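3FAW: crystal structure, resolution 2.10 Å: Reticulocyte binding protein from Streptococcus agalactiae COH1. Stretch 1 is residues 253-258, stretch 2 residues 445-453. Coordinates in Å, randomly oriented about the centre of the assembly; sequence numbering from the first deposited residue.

Stretch 1, residues 253-258: NLSFAK
Stretch 2 (445-453) LTSEFKVDG

Residues 253-258 form an irregular, largely extended segment: from Leu 254 to Ala 257 phi runs from -53° to -138° and psi from 130° to 167°. Residues 445-453 begin as the last part of a helix, in which Phe 449 N donates to Leu 445 O (3.1 Å). Lys 450 then leaves helical geometry with phi/psi of 55/48, and a weak bond from Val 451 N to Thr 446 O (3.3 Å) spans the turn. The CA atoms of Phe 256 and Lys 450 lie 5.0 Å apart.

Lys 450 points toward the segment with chi angles m, m, t, t. Its long aliphatic chain suits packing: Lys 450 CG lies 3.5 Å from Leu 254 CG, and Lys 450 CD sits 3.9 Å from the Phe 256 ring centroid, 14° off the normal, a CH-pi contact over one face. The charged end finds an acceptor: Lys 450 NZ donates to Ser 447 O (2.8 Å).

Phe 256 (chi1 m, chi2 -71°) leaves its backbone sideways, yet its flat ring reaches the turn, with Phe 256 CE1 3.4 Å from Val 451 O at the ring edge. Buried Leu 254 (t, p) points toward the other stretch, its apolar side chain packing beside the backbone, with Leu 254 CD2 3.5 Å from Phe 449 O. Asp 452 (chi1 m) supplies an acceptor: Ala 257 N donates to Asp 452 OD1 at 2.8 Å and 163°, and Ala 257 CB, with no atoms beyond it, lies 3.2 Å from Asp 452 OD1.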

# COMPACT_ATOMS: atom_id res chain seq x y z
N ASN A 253 26.71 4.68 -7.04
CA ASN A 253 26.18 5.76 -7.87
C ASN A 253 24.66 5.71 -8.02
O ASN A 253 24.10 6.32 -8.93
CB ASN A 253 26.87 5.77 -9.25
CG ASN A 253 26.63 4.49 -10.04
OD1 ASN A 253 26.19 3.48 -9.48
ND2 ASN A 253 26.94 4.53 -11.33
N LEU A 254 24.00 4.97 -7.12
CA LEU A 254 22.54 4.85 -7.14
C LEU A 254 21.92 6.25 -7.15
O LEU A 254 22.30 7.11 -6.36
CB LEU A 254 22.05 4.06 -5.92
CG LEU A 254 20.58 3.63 -5.91
CD1 LEU A 254 20.30 2.55 -6.96
CD2 LEU A 254 20.18 3.15 -4.52
N SER A 255 20.99 6.47 -8.07
CA SER A 255 20.36 7.77 -8.26
C SER A 255 18.87 7.58 -8.49
O SER A 255 18.42 6.47 -8.75
CB SER A 255 20.96 8.49 -9.47
OG SER A 255 22.38 8.46 -9.44
N PHE A 256 18.11 8.67 -8.42
CA PHE A 256 16.68 8.62 -8.72
C PHE A 256 16.44 8.39 -10.21
O PHE A 256 17.34 8.53 -11.03
CB PHE A 256 15.99 9.90 -8.26
CG PHE A 256 15.99 10.06 -6.77
CD1 PHE A 256 15.19 9.25 -5.98
CD2 PHE A 256 16.80 11.00 -6.15
CE1 PHE A 256 15.18 9.38 -4.59
CE2 PHE A 256 16.81 11.14 -4.77
CZ PHE A 256 16.00 10.32 -3.99
N ALA A 257 15.20 8.02 -10.54
CA ALA A 257 14.86 7.65 -11.90
C ALA A 257 15.06 8.80 -12.88
O ALA A 257 14.99 9.97 -12.51
CB ALA A 257 13.42 7.15 -11.97
N LYS A 258 15.31 8.45 -14.14
CA LYS A 258 15.30 9.40 -15.25
C LYS A 258 14.28 8.91 -16.28
O LYS A 258 14.63 8.23 -17.25
CB LYS A 258 16.70 9.56 -15.85
CG LYS A 258 17.74 10.06 -14.85
CD LYS A 258 19.11 10.22 -15.49
CE LYS A 258 20.19 10.53 -14.45
NZ LYS A 258 20.44 9.39 -13.52
N LEU A 445 13.98 5.34 3.14
CA LEU A 445 13.75 4.60 1.90
C LEU A 445 13.99 5.46 0.66
O LEU A 445 14.60 5.00 -0.30
CB LEU A 445 12.34 4.00 1.88
CG LEU A 445 12.08 2.92 2.94
CD1 LEU A 445 10.59 2.56 3.05
CD2 LEU A 445 12.93 1.68 2.67
N THR A 446 13.53 6.71 0.70
CA THR A 446 13.72 7.62 -0.44
C THR A 446 15.20 7.90 -0.70
O THR A 446 15.68 7.69 -1.81
CB THR A 446 13.01 8.98 -0.23
OG1 THR A 446 11.62 8.77 0.04
CG2 THR A 446 13.14 9.85 -1.47
N SER A 447 15.91 8.38 0.32
CA SER A 447 17.28 8.83 0.14
C SER A 447 18.29 7.68 0.03
O SER A 447 19.26 7.79 -0.72
CB SER A 447 17.68 9.79 1.28
OG SER A 447 17.66 9.14 2.53
N GLU A 448 18.06 6.59 0.77
CA GLU A 448 18.99 5.45 0.76
C GLU A 448 18.82 4.56 -0.47
O GLU A 448 19.80 4.22 -1.13
CB GLU A 448 18.83 4.62 2.04
CG GLU A 448 19.96 3.60 2.27
CD GLU A 448 21.33 4.25 2.30
OE1 GLU A 448 21.49 5.27 3.00
OE2 GLU A 448 22.25 3.75 1.63
N PHE A 449 17.58 4.18 -0.77
CA PHE A 449 17.30 3.28 -1.90
C PHE A 449 16.92 4.02 -3.21
O PHE A 449 16.70 3.39 -4.24
CB PHE A 449 16.23 2.26 -1.51
CG PHE A 449 16.68 1.27 -0.47
CD1 PHE A 449 17.36 0.12 -0.84
CD2 PHE A 449 16.45 1.50 0.88
CE1 PHE A 449 17.79 -0.80 0.12
CE2 PHE A 449 16.87 0.60 1.85
CZ PHE A 449 17.54 -0.56 1.47
N LYS A 450 16.87 5.36 -3.15
CA LYS A 450 16.50 6.22 -4.29
C LYS A 450 15.13 5.85 -4.88
O LYS A 450 14.97 5.72 -6.10
CB LYS A 450 17.58 6.22 -5.37
CG LYS A 450 18.97 6.61 -4.88
CD LYS A 450 19.02 8.00 -4.28
CE LYS A 450 20.44 8.37 -3.86
NZ LYS A 450 20.47 9.33 -2.73
N VAL A 451 14.16 5.69 -3.99
CA VAL A 451 12.80 5.31 -4.37
C VAL A 451 12.08 6.50 -5.01
O VAL A 451 12.24 7.65 -4.59
CB VAL A 451 12.02 4.78 -3.14
CG1 VAL A 451 10.56 4.54 -3.49
CG2 VAL A 451 12.66 3.50 -2.64
N ASP A 452 11.29 6.22 -6.04
CA ASP A 452 10.68 7.27 -6.86
C ASP A 452 9.23 7.56 -6.47
O ASP A 452 8.64 8.52 -6.95
CB ASP A 452 10.77 6.89 -8.33
CG ASP A 452 12.19 6.60 -8.75
OD1 ASP A 452 12.98 7.56 -8.85
OD2 ASP A 452 12.51 5.41 -8.95
N GLY A 453 8.66 6.72 -5.61
CA GLY A 453 7.30 6.92 -5.14
C GLY A 453 6.89 5.91 -4.09
O GLY A 453 7.61 4.95 -3.84